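PDB 1PQ4: periplasmic binding protein component of an ABC type zinc uptake transporter, which binds zinc and probably delivers it in the periplasm to the membrane part of an ABC-type zinc uptake transporter. Local coordinates for residues A[6-11]-A[56-61]; A[129-134]-A[199-204]; A[183-188]-A[205-210]; A[212-217]-A[227-232]; A[244-249]-A[267-272]. All coordinates share one frame; numbering follows the deposited sequence.

Contact 1 of 5, residues A[6-11]-A[56-61]; sequences TVSIPP and VLIGLG
V7 and V56 lie side by side on neighbouring parallel strands, their side chains pointing the same way onto one face of the sheet. CG1 of V7, anti to its own carbonyl carbon (chi1 -57°), meets CB of V56 at 3.9 Å. The backbones are joined alongside this pair: V56 N donates to T6 O at 2.8 Å, almost along the C=O axis. The alpha carbons of V7 and V56 are 4.8 Å apart.

Past the strand ends, I9 and I58 cross at about a right angle, with CG1 of I9 3.8 Å from CD1 of I58. In I9 that CG1 branch takes the crowded position between the backbone N and the carbonyl carbon (chi1 52°), and its CD1 comes to 4.2 Å from CG1 of I58. S8 sits between the two pairs and points toward the 56-61 segment; its hydroxyl is hydrogen-bonded to E63 OE2 and Y55 OH. E63 OE2 also takes the backbone N-H of I58, so one carboxylate oxygen ties the two strand ends together.

V26 and V28 of strand 24-28 cover V7, and I80 of strand 78-81 touches V56. Strands 3-7 and 54-57 are the two central strands of the four-stranded parallel sheet of the N-terminal lobe, and the loops leaving their C-terminal ends run toward the zinc cleft, the usual place for a ligand site in alpha/beta folds.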
# COMPACT_ATOMS: atom_id res chain seq x y z
N THR A 6 16.99 0.70 -2.90
CA THR A 6 16.01 -0.21 -3.42
C THR A 6 14.86 -0.23 -2.45
O THR A 6 15.02 -0.19 -1.19
CB THR A 6 16.61 -1.64 -3.59
OG1 THR A 6 17.64 -1.61 -4.59
CG2 THR A 6 15.54 -2.61 -4.06
N VAL A 7 13.65 -0.26 -3.01
CA VAL A 7 12.49 -0.35 -2.14
C VAL A 7 11.68 -1.58 -2.57
O VAL A 7 11.89 -2.11 -3.66
CB VAL A 7 11.59 0.90 -2.24
CG1 VAL A 7 12.43 2.16 -1.89
CG2 VAL A 7 11.01 1.00 -3.66
N SER A 8 10.78 -2.01 -1.71
CA SER A 8 9.97 -3.19 -2.02
C SER A 8 8.89 -2.99 -3.06
O SER A 8 8.80 -3.76 -4.00
CB SER A 8 9.32 -3.72 -0.74
OG SER A 8 10.29 -4.29 0.12
N ILE A 9 8.11 -1.91 -2.95
CA ILE A 9 6.97 -1.76 -3.87
C ILE A 9 6.91 -0.39 -4.49
O ILE A 9 7.46 0.56 -3.95
CB ILE A 9 5.64 -2.11 -3.15
CG1 ILE A 9 5.54 -1.31 -1.83
CG2 ILE A 9 5.60 -3.59 -2.82
CD1 ILE A 9 4.14 -1.23 -1.24
N PRO A 10 6.23 -0.27 -5.66
CA PRO A 10 6.13 1.01 -6.36
C PRO A 10 5.75 2.24 -5.54
O PRO A 10 6.39 3.28 -5.70
CB PRO A 10 5.11 0.72 -7.54
CG PRO A 10 5.35 -0.83 -7.77
CD PRO A 10 5.49 -1.35 -6.34
N PRO A 11 4.73 2.15 -4.67
CA PRO A 11 4.38 3.35 -3.89
C PRO A 11 5.58 3.91 -3.11
O PRO A 11 5.69 5.12 -2.89
CB PRO A 11 3.31 2.84 -2.94
CG PRO A 11 2.72 1.68 -3.64
CD PRO A 11 3.82 1.03 -4.36
N VAL A 56 14.70 -0.02 1.56
CA VAL A 56 13.62 0.46 2.42
C VAL A 56 12.49 -0.56 2.55
O VAL A 56 11.78 -0.86 1.59
CB VAL A 56 13.08 1.81 1.92
CG1 VAL A 56 11.85 2.26 2.81
CG2 VAL A 56 14.19 2.85 2.05
N LEU A 57 12.35 -1.10 3.76
CA LEU A 57 11.34 -2.09 4.07
C LEU A 57 9.99 -1.47 4.42
O LEU A 57 9.91 -0.42 5.08
CB LEU A 57 11.75 -2.88 5.32
CG LEU A 57 13.11 -3.58 5.28
CD1 LEU A 57 13.59 -3.87 6.73
CD2 LEU A 57 12.99 -4.84 4.46
N ILE A 58 8.93 -2.15 3.99
CA ILE A 58 7.61 -1.72 4.44
C ILE A 58 7.61 -2.14 5.93
O ILE A 58 7.09 -1.45 6.81
CB ILE A 58 6.52 -2.51 3.68
CG1 ILE A 58 6.36 -1.94 2.25
CG2 ILE A 58 5.22 -2.50 4.47
CD1 ILE A 58 7.44 -2.33 1.32
N GLY A 59 8.19 -3.31 6.22
CA GLY A 59 8.22 -3.77 7.61
C GLY A 59 7.00 -4.61 7.96
O GLY A 59 6.27 -5.06 7.07
N LEU A 60 6.78 -4.79 9.25
CA LEU A 60 5.66 -5.57 9.76
C LEU A 60 5.58 -6.95 9.15
O LEU A 60 4.50 -7.50 8.98
CB LEU A 60 4.32 -4.81 9.56
CG LEU A 60 4.25 -3.50 10.36
CD1 LEU A 60 2.99 -2.71 10.01
CD2 LEU A 60 4.25 -3.84 11.89
N GLY A 61 6.73 -7.52 8.82
CA GLY A 61 6.71 -8.84 8.22
C GLY A 61 6.46 -8.89 6.73
O GLY A 61 6.52 -9.95 6.12

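Contact 2 of 5, residues A[129-134]-A[199-204]; sequences VADPHI and SWAYFA. With ZN (zinc ion), chain C.
Metal coordination comes first: H133 NE2 binds the zinc at 2.1 Å, H37 and H197 supply the other two protein ligands, and water 3 sits at 2.3 Å from the ion.

Hydrogen bonds fix the histidine behind the metal. D131 OD1 takes H133 ND1 on its syn lone pair at 2.6 Å, nearly in the ring plane, and the backbone N of H133 on its anti lone pair at 2.9 Å, closing an Asx turn. With OD1 gripped twice, its bond to ND1 holds the ring's rotation, and the carboxylate would probably make the imidazole a stronger zinc donor. Y202 OH donates to D131 O at 2.6 Å, on a carbonyl lone pair, and accepts from L89 N. Water 1 links D131 OD2 to A201 N, while water 2 gives its protons to H133 O and S199 O and accepts from Y202 N.

Nonpolar contact is mostly CH-pi. S199 CA lies over one face of the H133 ring, 3.6 Å from its centroid. I134 CG2 covers a face of Y202, 3.9 Å from the centroid.

A second-shell carboxylate orienting a ligand histidine is a recurrent feature of zinc sites, here the three-histidine site of this ZnuA.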
# COMPACT_ATOMS: atom_id res chain seq x y z
N VAL A 129 -1.15 -12.29 12.72
CA VAL A 129 -0.11 -11.32 12.47
C VAL A 129 -0.60 -9.91 12.22
O VAL A 129 -1.79 -9.59 12.29
N ALA A 130 0.36 -9.05 11.91
CA ALA A 130 0.11 -7.65 11.64
C ALA A 130 -0.32 -7.44 10.19
O ALA A 130 0.11 -8.15 9.29
CB ALA A 130 1.37 -6.87 11.90
N ASP A 131 -1.18 -6.46 9.98
CA ASP A 131 -1.64 -6.12 8.62
C ASP A 131 -0.54 -5.20 8.14
O ASP A 131 -0.29 -4.16 8.72
CB ASP A 131 -2.95 -5.35 8.69
CG ASP A 131 -3.52 -5.06 7.31
OD1 ASP A 131 -2.74 -4.84 6.35
OD2 ASP A 131 -4.75 -5.05 7.21
N PRO A 132 0.11 -5.56 7.04
CA PRO A 132 1.20 -4.72 6.55
C PRO A 132 0.85 -3.56 5.60
O PRO A 132 1.74 -2.83 5.20
CB PRO A 132 2.10 -5.74 5.85
CG PRO A 132 1.09 -6.60 5.15
CD PRO A 132 -0.05 -6.76 6.19
N HIS A 133 -0.42 -3.36 5.31
CA HIS A 133 -0.79 -2.38 4.28
C HIS A 133 -0.77 -0.95 4.75
O HIS A 133 -1.71 -0.16 4.50
CB HIS A 133 -2.14 -2.80 3.71
CG HIS A 133 -2.16 -4.18 3.12
ND1 HIS A 133 -2.54 -5.30 3.84
CD2 HIS A 133 -1.87 -4.61 1.87
CE1 HIS A 133 -2.49 -6.36 3.06
NE2 HIS A 133 -2.10 -5.97 1.86
N ILE A 134 0.30 -0.59 5.46
CA ILE A 134 0.36 0.75 6.04
C ILE A 134 0.66 1.86 5.02
O ILE A 134 0.55 3.05 5.36
CB ILE A 134 1.44 0.79 7.17
CG1 ILE A 134 2.83 0.40 6.57
CG2 ILE A 134 1.00 -0.18 8.31
CD1 ILE A 134 3.39 1.10 5.35
N SER A 199 -6.54 -4.86 1.13
CA SER A 199 -5.35 -4.08 1.39
C SER A 199 -5.71 -2.71 1.94
O SER A 199 -4.84 -1.86 2.11
CB SER A 199 -4.57 -3.92 0.09
OG SER A 199 -5.44 -3.57 -0.93
N TRP A 200 -7.00 -2.49 2.22
CA TRP A 200 -7.41 -1.14 2.61
C TRP A 200 -7.85 -0.95 4.06
O TRP A 200 -8.57 0.01 4.36
CB TRP A 200 -8.57 -0.66 1.67
CG TRP A 200 -8.26 -0.84 0.20
CD1 TRP A 200 -8.53 -1.93 -0.59
CD2 TRP A 200 -7.52 0.07 -0.61
NE1 TRP A 200 -7.98 -1.76 -1.84
CE2 TRP A 200 -7.35 -0.54 -1.88
CE3 TRP A 200 -6.97 1.35 -0.39
CZ2 TRP A 200 -6.66 0.08 -2.92
CZ3 TRP A 200 -6.28 1.97 -1.43
CH2 TRP A 200 -6.13 1.33 -2.68
N ALA A 201 -7.41 -1.83 4.98
CA ALA A 201 -7.88 -1.68 6.37
C ALA A 201 -7.41 -0.36 7.02
O ALA A 201 -8.14 0.25 7.77
CB ALA A 201 -7.38 -2.90 7.21
N TYR A 202 -6.19 0.08 6.76
CA TYR A 202 -5.73 1.32 7.39
C TYR A 202 -6.43 2.52 6.78
O TYR A 202 -6.87 3.44 7.47
CB TYR A 202 -4.21 1.45 7.23
CG TYR A 202 -3.51 0.36 8.06
CD1 TYR A 202 -3.27 0.56 9.45
CD2 TYR A 202 -3.08 -0.82 7.47
CE1 TYR A 202 -2.63 -0.39 10.22
CE2 TYR A 202 -2.39 -1.80 8.24
CZ TYR A 202 -2.17 -1.56 9.62
OH TYR A 202 -1.41 -2.47 10.36
N PHE A 203 -6.55 2.48 5.46
CA PHE A 203 -7.23 3.56 4.73
C PHE A 203 -8.64 3.63 5.27
O PHE A 203 -9.17 4.70 5.59
CB PHE A 203 -7.20 3.19 3.20
CG PHE A 203 -8.01 4.12 2.35
CD1 PHE A 203 -7.45 5.29 1.87
CD2 PHE A 203 -9.32 3.81 2.01
CE1 PHE A 203 -8.21 6.17 1.05
CE2 PHE A 203 -10.08 4.66 1.20
CZ PHE A 203 -9.51 5.84 0.73
N ALA A 204 -9.26 2.48 5.44
CA ALA A 204 -10.64 2.45 5.91
C ALA A 204 -10.77 3.00 7.36
O ALA A 204 -11.74 3.73 7.69
CB ALA A 204 -11.15 1.01 5.85
ZN ZN C . -1.89 -6.99 0.02
O HOH W 1 -5.66 -4.09 4.85
O HOH W 2 -4.56 -0.09 4.17
O HOH W 3 -1.32 -5.46 -1.56

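Contact 3 of 5, residues A[183-188]-A[205-210]; sequences QILQPL and RDYNLV
L185, near the end of the long helix 160-185, gives up the most surface, and it points toward the segment that follows helix 201-206. One of its methyls, CD2, rests 3.7 Å from both CB and CG of Y207, so the leucine presses on the root of the tyrosine, meeting it obliquely. Its chi2 of -2° is eclipsed, away from the usual staggered rotamers. Y207 runs on past this point to place its hydroxyl on N178 OD1, and its ring meets F203 edge-to-face. Alongside, L185 CG is 4.0 Å from CD1 of L209, the two leucines crossing at about a right angle.

Between Y207 and L209 the chain turns through a Schellman motif: N208, with positive phi (54°), is the C-prime residue, and L209 N bonds back to A204 O.

Q186 bends at chi2 and folds its amide over the same turn. Its OE1 is 3.6 Å from Y207 O and NE2 is 3.7 Å from N208 OD1, the two amide planes 39° apart. OE1 is buried here without a polar partner in the model. R191 joins the two sides, its guanidinium bonding L185 O, L188 O and N208 O.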
# COMPACT_ATOMS: atom_id res chain seq x y z
N GLN A 183 -12.74 15.01 2.97
CA GLN A 183 -13.86 15.78 2.43
C GLN A 183 -14.67 14.93 1.43
O GLN A 183 -15.90 14.94 1.40
CB GLN A 183 -13.35 17.05 1.74
CG GLN A 183 -12.81 18.07 2.73
CD GLN A 183 -12.42 19.39 2.09
OE1 GLN A 183 -11.62 19.44 1.14
NE2 GLN A 183 -12.97 20.49 2.63
N ILE A 184 -13.96 14.19 0.60
CA ILE A 184 -14.61 13.29 -0.36
C ILE A 184 -15.42 12.21 0.34
O ILE A 184 -16.55 11.94 -0.04
CB ILE A 184 -13.53 12.62 -1.27
CG1 ILE A 184 -12.86 13.69 -2.12
CG2 ILE A 184 -14.15 11.47 -2.12
CD1 ILE A 184 -11.54 13.26 -2.76
N LEU A 185 -14.87 11.61 1.41
CA LEU A 185 -15.54 10.49 2.06
C LEU A 185 -16.45 10.76 3.25
O LEU A 185 -17.28 9.92 3.58
CB LEU A 185 -14.48 9.47 2.54
CG LEU A 185 -13.82 8.35 1.73
CD1 LEU A 185 -14.34 8.27 0.34
CD2 LEU A 185 -12.30 8.46 1.78
N GLN A 186 -16.33 11.89 3.92
CA GLN A 186 -17.20 12.04 5.10
C GLN A 186 -18.72 12.05 4.92
O GLN A 186 -19.43 11.51 5.77
CB GLN A 186 -16.78 13.24 5.95
CG GLN A 186 -15.39 13.07 6.64
CD GLN A 186 -15.06 11.62 7.09
OE1 GLN A 186 -14.80 10.74 6.26
NE2 GLN A 186 -15.05 11.39 8.41
N PRO A 187 -19.24 12.57 3.78
CA PRO A 187 -20.70 12.59 3.62
C PRO A 187 -21.41 11.31 3.19
O PRO A 187 -22.62 11.26 3.17
CB PRO A 187 -20.90 13.74 2.62
CG PRO A 187 -19.73 13.56 1.68
CD PRO A 187 -18.57 13.22 2.64
N LEU A 188 -20.68 10.26 2.85
CA LEU A 188 -21.33 9.03 2.43
C LEU A 188 -22.20 8.40 3.50
O LEU A 188 -21.79 8.24 4.63
CB LEU A 188 -20.28 8.02 2.01
CG LEU A 188 -19.24 8.60 1.03
CD1 LEU A 188 -18.31 7.47 0.60
CD2 LEU A 188 -19.93 9.23 -0.18
N ARG A 205 -9.80 2.66 8.20
CA ARG A 205 -9.87 3.13 9.59
C ARG A 205 -9.75 4.65 9.57
O ARG A 205 -10.50 5.34 10.25
CB ARG A 205 -8.72 2.56 10.43
CG ARG A 205 -9.05 2.47 11.90
CD ARG A 205 -7.94 1.79 12.65
NE ARG A 205 -8.32 1.37 14.00
CZ ARG A 205 -8.42 2.19 15.05
NH1 ARG A 205 -8.18 3.49 14.90
NH2 ARG A 205 -8.74 1.70 16.24
N ASP A 206 -8.84 5.17 8.75
CA ASP A 206 -8.63 6.61 8.67
C ASP A 206 -9.88 7.41 8.34
O ASP A 206 -10.09 8.50 8.89
CB ASP A 206 -7.62 6.96 7.59
CG ASP A 206 -6.22 6.81 8.06
OD1 ASP A 206 -6.09 6.40 9.23
OD2 ASP A 206 -5.27 7.08 7.27
N TYR A 207 -10.66 6.88 7.41
CA TYR A 207 -11.84 7.55 6.92
C TYR A 207 -13.15 6.93 7.32
O TYR A 207 -14.17 7.17 6.68
CB TYR A 207 -11.73 7.69 5.39
CG TYR A 207 -10.45 8.40 5.03
CD1 TYR A 207 -10.23 9.69 5.46
CD2 TYR A 207 -9.41 7.75 4.35
CE1 TYR A 207 -9.01 10.34 5.24
CE2 TYR A 207 -8.18 8.38 4.14
CZ TYR A 207 -7.99 9.68 4.59
OH TYR A 207 -6.77 10.31 4.45
N ASN A 208 -13.13 6.10 8.35
CA ASN A 208 -14.37 5.51 8.86
C ASN A 208 -15.20 4.78 7.81
O ASN A 208 -16.40 5.02 7.67
CB ASN A 208 -15.21 6.60 9.50
CG ASN A 208 -14.45 7.32 10.62
OD1 ASN A 208 -14.32 8.55 10.61
ND2 ASN A 208 -13.92 6.54 11.57
N LEU A 209 -14.55 3.89 7.09
CA LEU A 209 -15.20 3.07 6.08
C LEU A 209 -15.09 1.67 6.63
O LEU A 209 -14.33 1.41 7.57
CB LEU A 209 -14.46 3.15 4.75
CG LEU A 209 -14.37 4.56 4.15
CD1 LEU A 209 -13.60 4.52 2.84
CD2 LEU A 209 -15.76 5.11 3.89
N VAL A 210 -15.87 0.76 6.04
CA VAL A 210 -15.85 -0.63 6.44
C VAL A 210 -15.48 -1.40 5.19
O VAL A 210 -16.20 -1.39 4.21
CB VAL A 210 -17.24 -1.09 6.94
CG1 VAL A 210 -17.23 -2.59 7.16
CG2 VAL A 210 -17.57 -0.38 8.29

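Contact 4 of 5, residues A[212-217]-A[227-232]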
# COMPACT_ATOMS: atom_id res chain seq x y z
N ILE A 212 -15.12 -4.74 3.19
CA ILE A 212 -15.69 -6.09 3.23
C ILE A 212 -14.88 -6.86 2.19
O ILE A 212 -15.00 -6.63 0.97
CB ILE A 212 -17.20 -6.10 2.84
CG1 ILE A 212 -18.00 -5.28 3.87
CG2 ILE A 212 -17.72 -7.53 2.80
CD1 ILE A 212 -19.42 -4.92 3.44
N PRO A 213 -14.03 -7.76 2.64
CA PRO A 213 -13.24 -8.49 1.65
C PRO A 213 -13.87 -9.75 1.13
O PRO A 213 -14.65 -10.41 1.83
CB PRO A 213 -11.93 -8.78 2.41
CG PRO A 213 -12.42 -8.99 3.82
CD PRO A 213 -13.45 -7.88 4.00
N ILE A 214 -13.55 -10.07 -0.11
CA ILE A 214 -14.05 -11.30 -0.73
C ILE A 214 -13.03 -12.44 -0.48
O ILE A 214 -13.42 -13.56 -0.16
CB ILE A 214 -14.19 -11.13 -2.27
CG1 ILE A 214 -15.25 -10.09 -2.61
CG2 ILE A 214 -14.63 -12.49 -2.93
CD1 ILE A 214 -15.20 -9.57 -4.05
N GLU A 215 -11.75 -12.18 -0.69
CA GLU A 215 -10.78 -13.25 -0.46
C GLU A 215 -10.80 -13.66 1.01
O GLU A 215 -11.09 -12.85 1.88
CB GLU A 215 -9.35 -12.84 -0.86
CG GLU A 215 -8.68 -11.88 0.07
CD GLU A 215 -7.14 -12.02 0.09
OE1 GLU A 215 -6.48 -11.92 -0.98
OE2 GLU A 215 -6.61 -12.23 1.21
N VAL A 216 -10.51 -14.92 1.28
CA VAL A 216 -10.46 -15.41 2.66
C VAL A 216 -9.11 -16.08 2.86
O VAL A 216 -8.77 -17.01 2.13
CB VAL A 216 -11.57 -16.45 2.94
CG1 VAL A 216 -12.89 -15.74 3.18
CG2 VAL A 216 -11.69 -17.40 1.77
N GLU A 217 -8.34 -15.59 3.83
CA GLU A 217 -7.04 -16.16 4.10
C GLU A 217 -6.21 -16.30 2.84
O GLU A 217 -5.63 -17.36 2.58
N LYS A 227 -21.88 -17.03 -1.75
CA LYS A 227 -23.30 -16.73 -1.63
C LYS A 227 -23.53 -15.83 -0.44
O LYS A 227 -24.19 -14.80 -0.55
CB LYS A 227 -24.10 -18.03 -1.47
N GLN A 228 -22.99 -16.24 0.70
CA GLN A 228 -23.13 -15.47 1.93
C GLN A 228 -22.68 -14.03 1.68
O GLN A 228 -23.30 -13.07 2.14
CB GLN A 228 -22.29 -16.11 3.03
CG GLN A 228 -22.55 -15.53 4.39
CD GLN A 228 -21.72 -16.21 5.47
OE1 GLN A 228 -20.49 -16.20 5.41
NE2 GLN A 228 -22.39 -16.79 6.46
N LEU A 229 -21.58 -13.90 0.93
CA LEU A 229 -21.03 -12.61 0.60
C LEU A 229 -22.02 -11.89 -0.30
O LEU A 229 -22.19 -10.68 -0.21
CB LEU A 229 -19.70 -12.80 -0.11
CG LEU A 229 -18.76 -11.61 -0.16
CD1 LEU A 229 -18.59 -11.05 1.23
CD2 LEU A 229 -17.43 -12.07 -0.71
N ILE A 230 -22.67 -12.65 -1.18
CA ILE A 230 -23.67 -12.08 -2.08
C ILE A 230 -24.86 -11.50 -1.29
O ILE A 230 -25.34 -10.40 -1.60
CB ILE A 230 -24.18 -13.12 -3.10
CG1 ILE A 230 -23.11 -13.39 -4.17
CG2 ILE A 230 -25.45 -12.61 -3.77
CD1 ILE A 230 -23.30 -14.69 -4.94
N ASP A 231 -25.32 -12.24 -0.29
CA ASP A 231 -26.44 -11.79 0.54
C ASP A 231 -26.03 -10.52 1.27
O ASP A 231 -26.71 -9.50 1.20
CB ASP A 231 -26.85 -12.87 1.54
CG ASP A 231 -27.45 -14.09 0.86
OD1 ASP A 231 -28.15 -13.91 -0.16
OD2 ASP A 231 -27.22 -15.22 1.34
N THR A 232 -24.89 -10.60 1.96
CA THR A 232 -24.31 -9.47 2.69
C THR A 232 -24.38 -8.22 1.83
O THR A 232 -24.81 -7.16 2.27
CB THR A 232 -22.82 -9.72 2.98
OG1 THR A 232 -22.70 -10.80 3.91
CG2 THR A 232 -22.17 -8.46 3.53
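In an alpha/beta unit of the C-terminal lobe, strand 210-213 runs on into a loop, and helix 223-234 returns to lie against the strand end. L229 carries most of the contact. Its CG is anti to the backbone N (chi1 -161°), which sends the two methyls down from the helix to straddle the strand end. CD2 goes to I214, sitting 3.5 Å from its CA and 3.5 Å from its CG1; CG2 of I214 is close by at 3.6 Å, so the methyl rests against the backbone and both branches together, the two side chains crossing at about a right angle. CD1 goes the other way, 4.0 Å from CG2 of I212 and also 4.0 Å from the carbonyl oxygen of P213; here the leucine and isoleucine slide past each other in opposite directions. An alanine in place of L229 would remove both methyls and would probably leave I212 and I214 without most of their contact with the helix.

T232, one turn on, adds a looser touch: its CG2 is 4.5 Å from CD1 of I212. Its OG1 donates back to Q228 O at 2.9 Å, from above the carbonyl plane.

The loop's E215 hydrogen-bonds ND1 of the zinc ligand H197. I212 pairs through its backbone with strand 192-195, I214 also packs on S251 and S252 of helix 250-259, and I230 of the helix touches I259.

Contact 5 of 5, residues A[244-249]-A[267-272]; sequences ETQFST and DPLAAD
With CG anti to the backbone N (chi1 -173°), D267 swings its carboxylate toward the 244-249 segment; Q246, its CG anti to the carbonyl carbon (chi1 -61°) and its chain bent at chi2, comes down to meet it. The two side chains cross at about a right angle, amide and carboxylate planes 44° apart. D267 OD1 accepts the backbone N-H of L269 at 2.9 Å, approached from above the carboxylate plane, and so forms an Asx turn. An alanine in place of D267 would remove that acceptor and would probably loosen the turn carrying P268 and L269.

Both segments are loops at the C-terminal ends of strands, 240-244 and 262-266, which pair in parallel in the C-terminal lobe, and each opens with a type I turn, E244 to F247 and D267 to A270. Such strand-end loops line the zinc cleft: the P268 side chain is about 6 Å from the ion.

P268 lies against E244, its CD 3.6 Å from CG of E244. The bent E244 chain then carries its carboxylate to H197 N and W200 NE1, behind a zinc ligand. Farther along, CG of Q246 lies 4.1 Å from CD1 of L269.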
# COMPACT_ATOMS: atom_id res chain seq x y z
N GLU A 244 -8.88 -5.90 -7.77
CA GLU A 244 -7.56 -5.29 -7.80
C GLU A 244 -6.84 -5.85 -9.00
O GLU A 244 -7.04 -7.03 -9.36
CB GLU A 244 -6.82 -5.63 -6.49
CG GLU A 244 -7.11 -4.66 -5.41
CD GLU A 244 -7.90 -5.24 -4.26
OE1 GLU A 244 -8.75 -6.14 -4.51
OE2 GLU A 244 -7.67 -4.75 -3.11
N THR A 245 -5.99 -5.03 -9.62
CA THR A 245 -5.26 -5.46 -10.82
C THR A 245 -4.36 -6.65 -10.62
O THR A 245 -4.16 -7.41 -11.54
CB THR A 245 -4.30 -4.38 -11.38
OG1 THR A 245 -4.44 -3.14 -10.65
CG2 THR A 245 -4.58 -4.17 -12.85
N GLN A 246 -3.82 -6.78 -9.41
CA GLN A 246 -2.88 -7.87 -9.14
C GLN A 246 -3.53 -9.21 -8.87
O GLN A 246 -2.85 -10.20 -8.70
CB GLN A 246 -1.95 -7.50 -7.96
CG GLN A 246 -1.10 -6.25 -8.21
CD GLN A 246 -1.88 -4.94 -8.00
OE1 GLN A 246 -1.40 -3.84 -8.35
NE2 GLN A 246 -3.07 -5.06 -7.41
N PHE A 247 -4.86 -9.25 -8.78
CA PHE A 247 -5.53 -10.50 -8.50
C PHE A 247 -6.63 -10.70 -9.52
O PHE A 247 -7.09 -9.75 -10.15
CB PHE A 247 -6.14 -10.48 -7.09
CG PHE A 247 -5.16 -10.12 -6.00
CD1 PHE A 247 -4.93 -8.79 -5.65
CD2 PHE A 247 -4.44 -11.11 -5.35
CE1 PHE A 247 -3.99 -8.46 -4.68
CE2 PHE A 247 -3.49 -10.78 -4.37
CZ PHE A 247 -3.27 -9.47 -4.04
N SER A 248 -7.05 -11.94 -9.70
CA SER A 248 -8.11 -12.23 -10.65
C SER A 248 -9.36 -11.48 -10.18
O SER A 248 -9.61 -11.37 -8.97
CB SER A 248 -8.40 -13.72 -10.63
OG SER A 248 -9.66 -13.92 -11.23
N THR A 249 -10.13 -10.94 -11.11
CA THR A 249 -11.37 -10.25 -10.72
C THR A 249 -12.56 -11.16 -10.96
O THR A 249 -13.70 -10.72 -10.87
CB THR A 249 -11.60 -9.00 -11.55
OG1 THR A 249 -11.59 -9.35 -12.94
CG2 THR A 249 -10.48 -7.96 -11.29
N ASP A 267 -6.06 0.01 -7.32
CA ASP A 267 -4.69 -0.47 -7.45
C ASP A 267 -3.93 -0.12 -6.17
O ASP A 267 -3.51 1.03 -5.99
CB ASP A 267 -4.00 0.21 -8.62
CG ASP A 267 -2.65 -0.37 -8.89
OD1 ASP A 267 -2.17 -1.20 -8.05
OD2 ASP A 267 -2.06 -0.00 -9.93
N PRO A 268 -3.76 -1.08 -5.27
CA PRO A 268 -3.01 -0.74 -4.04
C PRO A 268 -1.51 -0.49 -4.28
O PRO A 268 -0.83 0.06 -3.42
CB PRO A 268 -3.27 -1.95 -3.14
CG PRO A 268 -3.32 -3.09 -4.14
CD PRO A 268 -4.22 -2.48 -5.26
N LEU A 269 -1.00 -0.86 -5.47
CA LEU A 269 0.43 -0.71 -5.76
C LEU A 269 0.78 0.37 -6.77
O LEU A 269 1.90 0.40 -7.30
CB LEU A 269 1.07 -2.03 -6.27
CG LEU A 269 0.92 -3.25 -5.36
CD1 LEU A 269 1.76 -4.44 -5.93
CD2 LEU A 269 1.42 -2.89 -3.95
N ALA A 270 -0.15 1.27 -7.02
CA ALA A 270 0.11 2.37 -7.97
C ALA A 270 1.31 3.21 -7.53
O ALA A 270 1.42 3.57 -6.35
CB ALA A 270 -1.14 3.28 -8.07
N ALA A 271 2.19 3.56 -8.47
CA ALA A 271 3.36 4.38 -8.15
C ALA A 271 2.96 5.86 -8.03
O ALA A 271 3.62 6.61 -7.34
CB ALA A 271 4.45 4.21 -9.22
N ASP A 272 1.89 6.26 -8.71
CA ASP A 272 1.42 7.68 -8.72
C ASP A 272 0.52 7.70 -7.52
O ASP A 272 -0.69 7.89 -7.62
CB ASP A 272 0.67 7.91 -10.06
CG ASP A 272 0.33 9.37 -10.33
OD1 ASP A 272 1.06 10.27 -9.88
OD2 ASP A 272 -0.68 9.63 -11.02

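Overall arrangement
Contacts 1, 2 and 5 crowd round the zinc cleft, their centres 14 to 16 Å apart, and they touch: I58 and L60 pack on P132 and I134, P10 and P11 on L269 and A270, and S199 on P268. Contact 1 belongs to the four-stranded N-terminal sheet; in the C-terminal lobe contact 4 joins a strand end to helix 223-234 and contact 5 joins two strand-end loops. Contacts 2 and 3 share helix 201-206 and alternate along the chain; every other pair follows in series. Contact 3 is away from the zinc site, its centre about 18 Å from the chain centre; in contact 4 the P213 side chain is about 10 Å from the zinc. The metal sits where both lobes meet.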